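Local coordinates for protein citryl-CoA lyase (Hydrogenobacter thermophilus, PDB 6HXP) that probably cleaves citryl-CoA into acetyl-CoA and oxaloacetate, as a coenzyme A-binding member of the citrate synthase family, at residues T17-G21 with Y22-D26; E170-A173 with E174-R178; T227-K230 with P231-R235; R250-P253 with Q254-K258. One frame throughout, in Å; residues are numbered along the deposited sequence.

Contact 1: residues T17-G21 with Y22-D26; sequences TYIRG and YRLLD
Thr-17 O accepts two hydrogen bonds. One comes from Leu-24 N at 2.9 Å, nearly straight at 169°. The other comes from water 1, which in turn accepts from Leu-25 N. The residues form a beta hairpin, strand 16-19 against strand 22-23, closed by a type I' turn from Ile-19 to Tyr-22. Ile-19 and Tyr-22 are its hydrogen-bonded pair. Ile-19 N gives to Tyr-22 O at 2.8 Å, while Tyr-22 N reaches Ile-19 O from well above the carbonyl plane. Gly-21 sits in the turn with a positive phi of 86°; a CB there would press on the carbonyl O of Arg-20.

Tyr-18 and Arg-23 are the non-hydrogen-bonded pair and share one face of the sheet. Arg-23 CA lies over a face of the Tyr-18 ring, 3.9 Å from the ring centroid, a CH-pi contact. Arg-23 CB lies 3.8 Å from Tyr-18 CE2, and the extended chain carries CD on past Tyr-18 OH, 4.0 Å away. A leucine in place of Tyr-18 would probably lose this flat support, and the start of the Arg-23 chain would be less firmly placed.

The tip of Arg-23 is held separately, by Asp-26 and by Glu-16. Pro-249 of the second subunit packs on Tyr-18, and Arg-250 of that subunit packs on Tyr-22. Leu-24, at the start of helix 24-27, reaches back to strand 16-19. Its CG is anti to its own N (chi1 -178°), which turns CG toward that strand, where the two methyls part: CD1 meets Ile-19 CG1 at 3.9 Å, and CD2 meets Thr-17 CG2 at 4.0 Å.

Contact 2: residues E170-A173 with E174-R178; sequences EDVA and EEIGR
Val-172 and Ile-176 touch one helical turn apart, CG1 of the valine 3.7 Å from CD1 of the isoleucine. Ile-176 CG1 also passes close to Val-172 O. That carbonyl accepts from Ile-176 N at 2.8 Å, with the donor nearly along the C=O axis. The same i to i+4 bonding links Glu-170 with Glu-174, Asp-171 with Glu-175 and Ala-173 with Gly-177.

On the polar side, Arg-178 bridges two acids of the next turn back. NH2 gives to Glu-175 OE1 at 2.8 Å, with that oxygen in the guanidinium plane. NH1 pairs with Glu-174 OE2 at 3.1 Å. Both glutamates have CG anti to the backbone N, but they differ further out. Glu-174 stays extended, whereas Glu-175 bends at chi2 (60°); its OE1 takes the arginine on the anti side, tilted out of the carboxylate plane. Arg-178 has a second deposited conformer, so this network describes one of its states.

Asp-171 and Glu-174 bring like charges near each other, OD1 to OE1 at 4.5 Å. Water 3 lies between them, giving to Asp-171 OD1 at 2.7 Å and weakly to Glu-174 OE1. This is likely to ease the repulsion. Lys-167 pairs with the other oxygen of Asp-171, and Gln-179 binds Glu-175 OE2.

Further out, Val-172 packs on Tyr-137 and Ile-176 on Ile-134, both residues that bind CoA. Helix 120-129 also covers this apolar side. The segments thus form part of an amphipathic helix, 164-180, with a salt-bridged polar side and an apolar side backing the coenzyme A pocket.

Contact 3: residues T227-K230 with P231-R235; sequences TTEK and PFSKR
Glu-229 and Lys-234 cross at about a right angle, yet their charges do not touch: OE2 and NZ are 4.1 Å apart. Two waters span the gap. Water 4 lies 2.7 Å from Glu-229 OE2, to which it can donate, and accepts from Lys-234 NZ. Water 5 accepts from Lys-234 NZ at 2.9 Å and gives a weak bond to Glu-229 OE1. Glu-229 bends at chi2 (-73°), folding its carboxylate back beside the lysine end. Lys-234 bends twice, at chi2 and chi4, and brings NZ near Glu-229 CG and CD.

Ser-233 has OG between its backbone N and carbonyl carbon (chi1 68°). This turns the hydroxyl toward Glu-229, 3.7 Å from CB, where it also bonds to waters 5 and 6. Water 6 lies between it and Lys-230 O. That carbonyl closes the type II turn from Lys-230 to Ser-233 by accepting from Ser-233 N at 3.1 Å.

With Glu-229 cut back to an alanine, Lys-6 of the third subunit would probably lose its salt-bridge partner, and waters 4 and 5 would be less firmly held. Lys-234 pairs directly with Glu-225 and makes a cation-pi contact with Trp-5 of the third subunit. The chemistry implies that Glu-229 and Lys-234 meet through water, while each pairs directly with a different residue.

Contact 4: residues R250-P253 with Q254-K258; sequences RELP and QELKK
Lys-257 reaches back to Glu-251 with its chain extended from CG to NZ. CG is anti to the carbonyl carbon (chi1 -62°), which sends the chain back over the preceding residues. From CB the path leads to CG, 4.0 Å from Pro-253 O. CD carries it onward to CE, which lies 3.6 Å from Leu-252 O and equally near Glu-251 OE2. At the tip, NZ makes two bonds. One is a salt bridge to Glu-251 OE2 at 2.9 Å, met from above the carboxylate plane. The other goes to Gln-254 OE1, also at 2.9 Å. The two side chains of the ion pair cross at about a right angle, the glutamate being bent at chi2.

Gln-254 is bent too, and its OE1 has a second donor. Water 7 gives to this oxygen at 2.8 Å and to Leu-252 O, tying the amide to the backbone.

On the apolar side, Leu-256 and Pro-253 lie side by side and point the same way. Leu-256 CD1 touches Pro-253 CD at 3.9 Å. The backbone turns tightly here, with Leu-256 N bonding to Pro-253 O at 3.0 Å.

Outward, the second subunit receives this tail. Its Tyr-22 packs on Leu-252, its Leu-45 packs on Pro-253, and its Glu-44 pairs with Arg-250. The segments form a C-terminal extension with a short 3-10 turn, 254-256, followed by an inverse gamma turn centred on Lys-257. The tail packs on the second subunit and that subunit's tail packs back, a reciprocal exchange of C-terminal arms.

Contact 1 is largely buried, contact 2 partly so, and contacts 3 and 4 lie at the surface. No two of them share a secondary-structure element. Contact 1 is held by strand pairing and ring packing; contact 2 joins turns of one helix. Contact 3 relies on water between charges, whereas contacts 2 and 4 have direct ion pairs. Contact 2 alone lies beside the coenzyme A pocket, and no other chain touches its segments. The remaining three serve subunit interfaces. Contacts 1 and 4 are about 68 Å apart between centres within one chain, yet the tail of 250-253 meets the hairpin and helix start of 17-26 on the second subunit.

Contact 1: residues T17-G21 with Y22-D26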
# COMPACT_ATOMS: atom_id res chain seq x y z
N THR A 17 -9.66 -25.07 10.06
CA THR A 17 -10.16 -23.73 10.12
C THR A 17 -11.67 -23.75 10.33
O THR A 17 -12.40 -24.46 9.65
CB THR A 17 -9.84 -22.99 8.82
OG1 THR A 17 -8.42 -23.07 8.53
CG2 THR A 17 -10.28 -21.55 8.84
N TYR A 18 -12.13 -22.93 11.28
CA TYR A 18 -13.54 -22.69 11.54
C TYR A 18 -13.80 -21.22 11.30
O TYR A 18 -13.10 -20.36 11.86
CB TYR A 18 -13.91 -23.05 12.98
CG TYR A 18 -14.06 -24.55 13.15
CD1 TYR A 18 -12.96 -25.39 13.05
CD2 TYR A 18 -15.32 -25.13 13.26
CE1 TYR A 18 -13.11 -26.78 13.14
CE2 TYR A 18 -15.47 -26.50 13.34
CZ TYR A 18 -14.37 -27.32 13.24
OH TYR A 18 -14.60 -28.68 13.29
N ILE A 19 -14.76 -20.91 10.43
CA ILE A 19 -15.16 -19.56 10.08
C ILE A 19 -16.47 -19.27 10.80
O ILE A 19 -17.48 -19.90 10.45
CB ILE A 19 -15.38 -19.42 8.55
CG1 ILE A 19 -14.13 -19.82 7.74
CG2 ILE A 19 -15.84 -17.99 8.20
CD1 ILE A 19 -12.95 -19.00 7.89
N ARG A 20 -16.49 -18.32 11.71
CA ARG A 20 -17.71 -17.97 12.48
C ARG A 20 -18.35 -19.26 13.01
O ARG A 20 -19.58 -19.40 13.04
CB ARG A 20 -18.67 -17.19 11.61
CG ARG A 20 -18.10 -15.89 11.07
CD ARG A 20 -17.80 -14.85 12.15
NE ARG A 20 -17.55 -13.55 11.53
CZ ARG A 20 -17.22 -12.44 12.19
NH1 ARG A 20 -17.06 -12.47 13.53
NH2 ARG A 20 -17.04 -11.29 11.53
N GLY A 21 -17.52 -20.16 13.50
CA GLY A 21 -17.98 -21.40 14.10
C GLY A 21 -18.24 -22.56 13.17
O GLY A 21 -18.41 -23.69 13.64
N TYR A 22 -18.27 -22.32 11.86
CA TYR A 22 -18.51 -23.42 10.92
C TYR A 22 -17.20 -23.96 10.37
O TYR A 22 -16.32 -23.17 10.01
CB TYR A 22 -19.38 -22.95 9.75
CG TYR A 22 -20.80 -22.58 10.14
CD1 TYR A 22 -21.75 -23.56 10.44
CD2 TYR A 22 -21.20 -21.26 10.22
CE1 TYR A 22 -23.04 -23.21 10.84
CE2 TYR A 22 -22.48 -20.90 10.60
CZ TYR A 22 -23.41 -21.88 10.92
OH TYR A 22 -24.68 -21.57 11.31
N ARG A 23 -17.12 -25.27 10.24
CA ARG A 23 -15.94 -25.93 9.67
C ARG A 23 -15.78 -25.47 8.22
O ARG A 23 -16.67 -25.72 7.38
CB ARG A 23 -16.13 -27.42 9.75
CG ARG A 23 -14.95 -28.22 9.29
CD ARG A 23 -15.29 -29.71 9.46
NE ARG A 23 -14.15 -30.54 9.08
CZ ARG A 23 -14.15 -31.40 8.06
NH1 ARG A 23 -15.23 -31.54 7.29
NH2 ARG A 23 -13.06 -32.10 7.78
N LEU A 24 -14.65 -24.84 7.91
CA LEU A 24 -14.43 -24.33 6.54
C LEU A 24 -14.56 -25.45 5.51
O LEU A 24 -15.19 -25.23 4.48
CB LEU A 24 -13.09 -23.63 6.45
CG LEU A 24 -12.79 -23.01 5.04
CD1 LEU A 24 -13.93 -22.14 4.55
CD2 LEU A 24 -11.53 -22.19 5.10
N LEU A 25 -14.07 -26.65 5.81
CA LEU A 25 -14.17 -27.75 4.86
C LEU A 25 -15.59 -28.16 4.57
O LEU A 25 -15.85 -28.70 3.49
CB LEU A 25 -13.27 -28.90 5.26
CG LEU A 25 -11.76 -28.48 5.03
CD1 LEU A 25 -10.91 -29.58 5.10
CD2 LEU A 25 -11.52 -27.78 3.66
N ASP A 26 -16.55 -27.90 5.50
CA ASP A 26 -17.96 -28.16 5.22
C ASP A 26 -18.57 -27.05 4.39
O ASP A 26 -19.57 -27.26 3.71
CB ASP A 26 -18.76 -28.33 6.52
CG ASP A 26 -18.46 -29.64 7.25
OD1 ASP A 26 -17.77 -30.51 6.68
OD2 ASP A 26 -18.87 -29.75 8.41
O HOH W 1 -12.09 -26.80 8.10

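Contact 2: residues E170-A173 with E174-R178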
# COMPACT_ATOMS: atom_id res chain seq x y z
N GLU A 170 -35.44 5.26 -1.91
CA GLU A 170 -36.18 5.72 -3.11
C GLU A 170 -37.10 6.86 -2.81
O GLU A 170 -37.25 7.78 -3.64
CB GLU A 170 -36.92 4.54 -3.75
CG GLU A 170 -35.95 3.50 -4.27
CD GLU A 170 -36.45 2.69 -5.44
OE1 GLU A 170 -37.42 1.93 -5.24
OE2 GLU A 170 -35.96 2.90 -6.56
N ASP A 171 -37.73 6.87 -1.61
CA ASP A 171 -38.59 7.98 -1.23
C ASP A 171 -37.79 9.28 -1.16
O ASP A 171 -38.30 10.32 -1.56
CB ASP A 171 -39.26 7.73 0.13
CG ASP A 171 -40.42 6.76 0.10
OD1 ASP A 171 -40.86 6.39 -1.01
OD2 ASP A 171 -40.83 6.30 1.19
N VAL A 172 -36.55 9.22 -0.68
CA VAL A 172 -35.69 10.41 -0.60
C VAL A 172 -35.39 10.95 -2.01
O VAL A 172 -35.46 12.17 -2.19
CB VAL A 172 -34.38 10.11 0.21
CG1 VAL A 172 -33.30 11.17 -0.04
CG2 VAL A 172 -34.67 9.98 1.70
N ALA A 173 -35.12 10.08 -3.00
CA ALA A 173 -34.86 10.59 -4.36
C ALA A 173 -36.07 11.34 -4.90
O ALA A 173 -35.94 12.43 -5.46
CB ALA A 173 -34.53 9.45 -5.30
N GLU A 174 -37.26 10.76 -4.70
CA GLU A 174 -38.50 11.39 -5.17
C GLU A 174 -38.71 12.74 -4.49
O GLU A 174 -39.06 13.73 -5.16
CB GLU A 174 -39.67 10.43 -4.91
CG GLU A 174 -41.04 10.95 -5.31
CD GLU A 174 -42.15 9.92 -5.30
OE1 GLU A 174 -42.04 8.92 -4.56
OE2 GLU A 174 -43.16 10.13 -6.02
N GLU A 175 -38.46 12.80 -3.17
CA GLU A 175 -38.62 14.04 -2.41
C GLU A 175 -37.59 15.11 -2.80
O GLU A 175 -37.94 16.30 -2.81
CB GLU A 175 -38.56 13.75 -0.91
CG GLU A 175 -38.84 14.94 -0.02
CD GLU A 175 -40.21 15.57 -0.20
OE1 GLU A 175 -41.16 14.86 -0.61
OE2 GLU A 175 -40.33 16.78 0.09
N ILE A 176 -36.34 14.72 -3.10
CA ILE A 176 -35.34 15.70 -3.55
C ILE A 176 -35.86 16.35 -4.84
O ILE A 176 -35.83 17.58 -4.97
CB ILE A 176 -33.93 15.08 -3.74
CG1 ILE A 176 -33.33 14.61 -2.41
CG2 ILE A 176 -33.00 16.11 -4.37
CD1 ILE A 176 -32.15 13.63 -2.61
N GLY A 177 -36.38 15.52 -5.76
CA GLY A 177 -36.96 15.98 -7.02
C GLY A 177 -38.09 16.95 -6.83
O GLY A 177 -38.18 17.96 -7.53
N ARG A 178 -38.97 16.64 -5.86
CA ARG A 178 -40.12 17.45 -5.51
C ARG A 178 -39.69 18.82 -4.95
O ARG A 178 -40.23 19.85 -5.35
CB ARG A 178 -40.96 16.68 -4.47
CG ARG A 178 -42.38 17.16 -4.31
CD ARG A 178 -43.15 16.20 -3.43
NE ARG A 178 -43.56 14.98 -4.13
CZ ARG A 178 -43.25 13.74 -3.76
NH1 ARG A 178 -43.71 12.70 -4.45
NH2 ARG A 178 -42.47 13.52 -2.71
O HOH W 2 -41.05 10.56 -1.49
O HOH W 3 -40.54 6.07 -3.71

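Contact 3: residues T227-K230 with P231-R235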
# COMPACT_ATOMS: atom_id res chain seq x y z
N THR A 227 1.11 -8.60 -18.36
CA THR A 227 1.29 -9.58 -19.42
C THR A 227 1.14 -9.02 -20.80
O THR A 227 1.48 -9.73 -21.76
CB THR A 227 0.30 -10.74 -19.20
OG1 THR A 227 -1.05 -10.27 -19.33
CG2 THR A 227 0.54 -11.45 -17.87
N THR A 228 0.64 -7.78 -20.97
CA THR A 228 0.46 -7.22 -22.31
C THR A 228 1.22 -5.93 -22.58
O THR A 228 1.19 -5.47 -23.72
CB THR A 228 -1.03 -7.04 -22.64
OG1 THR A 228 -1.58 -5.96 -21.92
CG2 THR A 228 -1.85 -8.27 -22.37
N GLU A 229 1.86 -5.32 -21.58
CA GLU A 229 2.52 -4.05 -21.74
C GLU A 229 3.95 -4.18 -21.29
O GLU A 229 4.28 -5.00 -20.43
CB GLU A 229 1.82 -2.99 -20.87
CG GLU A 229 0.35 -2.77 -21.23
CD GLU A 229 0.13 -2.02 -22.53
OE1 GLU A 229 1.12 -1.55 -23.14
OE2 GLU A 229 -1.05 -1.85 -22.92
N LYS A 230 4.81 -3.36 -21.89
CA LYS A 230 6.19 -3.36 -21.50
C LYS A 230 6.31 -2.69 -20.14
O LYS A 230 5.63 -1.69 -19.87
CB LYS A 230 7.03 -2.57 -22.52
CG LYS A 230 6.98 -3.14 -23.92
CD LYS A 230 7.75 -2.24 -24.90
CE LYS A 230 7.58 -2.67 -26.35
NZ LYS A 230 8.22 -1.70 -27.29
N PRO A 231 7.22 -3.16 -19.27
CA PRO A 231 7.42 -2.44 -18.02
C PRO A 231 7.78 -0.98 -18.28
O PRO A 231 8.44 -0.61 -19.27
CB PRO A 231 8.59 -3.18 -17.35
CG PRO A 231 8.54 -4.57 -17.97
CD PRO A 231 8.12 -4.33 -19.39
N PHE A 232 7.29 -0.14 -17.37
CA PHE A 232 7.51 1.30 -17.38
C PHE A 232 6.75 2.01 -18.49
O PHE A 232 6.99 3.20 -18.72
CB PHE A 232 9.02 1.65 -17.40
CG PHE A 232 9.39 2.87 -16.57
CD1 PHE A 232 9.25 2.86 -15.20
CD2 PHE A 232 9.88 4.01 -17.17
CE1 PHE A 232 9.62 3.97 -14.44
CE2 PHE A 232 10.29 5.11 -16.40
CZ PHE A 232 10.11 5.10 -15.04
N SER A 233 5.77 1.34 -19.15
CA SER A 233 5.01 1.99 -20.19
C SER A 233 4.04 3.04 -19.65
O SER A 233 3.66 3.95 -20.40
CB SER A 233 4.27 0.96 -21.05
OG SER A 233 3.25 0.33 -20.33
N LYS A 234 3.65 2.96 -18.36
CA LYS A 234 2.72 3.94 -17.78
C LYS A 234 3.49 5.11 -17.18
O LYS A 234 3.86 5.14 -16.00
CB LYS A 234 1.81 3.30 -16.72
CG LYS A 234 0.92 2.23 -17.33
CD LYS A 234 0.01 2.78 -18.47
CE LYS A 234 -1.03 1.80 -19.00
NZ LYS A 234 -0.41 0.79 -19.89
N ARG A 235 3.79 6.04 -18.05
CA ARG A 235 4.52 7.25 -17.70
C ARG A 235 3.99 8.34 -18.59
O ARG A 235 3.53 8.07 -19.72
CB ARG A 235 6.02 7.07 -17.88
CG ARG A 235 6.48 6.81 -19.31
CD ARG A 235 8.00 6.73 -19.37
NE ARG A 235 8.46 6.62 -20.75
CZ ARG A 235 8.63 5.48 -21.42
NH1 ARG A 235 9.04 5.49 -22.68
NH2 ARG A 235 8.38 4.32 -20.82
O HOH W 4 -2.60 -0.49 -21.15
O HOH W 5 1.14 1.46 -22.20
O HOH W 6 3.50 -1.37 -18.00

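Contact 4: residues R250-P253 with Q254-K258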
# COMPACT_ATOMS: atom_id res chain seq x y z
N ARG A 250 15.76 29.56 -12.37
CA ARG A 250 16.48 30.57 -11.64
C ARG A 250 17.77 29.98 -11.14
O ARG A 250 17.88 28.80 -10.88
CB ARG A 250 15.65 31.07 -10.48
CG ARG A 250 15.01 29.91 -9.73
CD ARG A 250 14.11 30.42 -8.71
NE ARG A 250 13.38 29.39 -7.96
CZ ARG A 250 12.78 29.68 -6.81
NH1 ARG A 250 12.76 30.94 -6.37
NH2 ARG A 250 12.12 28.73 -6.14
N GLU A 251 18.79 30.84 -11.04
CA GLU A 251 20.08 30.41 -10.54
C GLU A 251 20.11 30.39 -9.04
O GLU A 251 19.50 31.26 -8.38
CB GLU A 251 21.14 31.43 -11.02
CG GLU A 251 21.37 31.47 -12.52
CD GLU A 251 22.08 30.27 -13.10
OE1 GLU A 251 22.01 30.10 -14.34
OE2 GLU A 251 22.74 29.53 -12.34
N LEU A 252 20.87 29.48 -8.46
CA LEU A 252 21.13 29.54 -7.03
C LEU A 252 21.96 30.80 -6.78
O LEU A 252 22.73 31.21 -7.64
CB LEU A 252 22.05 28.41 -6.54
CG LEU A 252 21.52 27.10 -6.24
CD1 LEU A 252 22.67 26.15 -5.82
CD2 LEU A 252 20.43 27.14 -5.13
N PRO A 253 21.94 31.35 -5.56
CA PRO A 253 22.90 32.39 -5.20
C PRO A 253 24.33 31.89 -5.45
O PRO A 253 24.65 30.73 -5.17
CB PRO A 253 22.67 32.60 -3.72
CG PRO A 253 21.30 32.13 -3.49
CD PRO A 253 21.08 31.00 -4.42
N GLN A 254 25.19 32.76 -5.98
CA GLN A 254 26.52 32.32 -6.35
C GLN A 254 27.32 31.72 -5.20
O GLN A 254 28.05 30.75 -5.40
CB GLN A 254 27.35 33.47 -6.95
CG GLN A 254 26.83 33.97 -8.27
CD GLN A 254 26.80 32.92 -9.35
OE1 GLN A 254 25.75 32.60 -9.90
NE2 GLN A 254 27.92 32.26 -9.60
N GLU A 255 27.20 32.28 -4.01
CA GLU A 255 27.96 31.77 -2.86
C GLU A 255 27.61 30.35 -2.50
O GLU A 255 28.40 29.68 -1.81
CB GLU A 255 27.83 32.69 -1.63
CG GLU A 255 26.47 32.70 -0.99
CD GLU A 255 26.32 33.90 -0.07
OE1 GLU A 255 26.27 35.04 -0.59
OE2 GLU A 255 26.21 33.68 1.16
N LEU A 256 26.42 29.87 -2.89
CA LEU A 256 26.05 28.48 -2.61
C LEU A 256 26.65 27.52 -3.61
O LEU A 256 26.68 26.34 -3.33
CB LEU A 256 24.54 28.33 -2.61
CG LEU A 256 23.79 29.02 -1.47
CD1 LEU A 256 22.32 28.67 -1.56
CD2 LEU A 256 24.32 28.58 -0.10
N LYS A 257 27.11 27.99 -4.77
CA LYS A 257 27.74 27.13 -5.78
C LYS A 257 29.19 26.84 -5.33
O LYS A 257 30.14 27.50 -5.74
CB LYS A 257 27.64 27.77 -7.18
CG LYS A 257 26.21 28.00 -7.68
CD LYS A 257 26.28 28.67 -9.06
CE LYS A 257 24.97 29.19 -9.53
NZ LYS A 257 25.11 29.94 -10.81
N LYS A 258 29.31 25.89 -4.41
CA LYS A 258 30.52 25.36 -3.78
C LYS A 258 31.20 26.41 -2.93
O LYS A 258 30.73 26.63 -1.82
CB LYS A 258 31.46 24.69 -4.80
CG LYS A 258 30.87 23.38 -5.31
CD LYS A 258 31.66 22.74 -6.45
CE LYS A 258 31.60 21.23 -6.42
NZ LYS A 258 32.40 20.61 -7.51
O HOH W 7 23.31 33.63 -9.06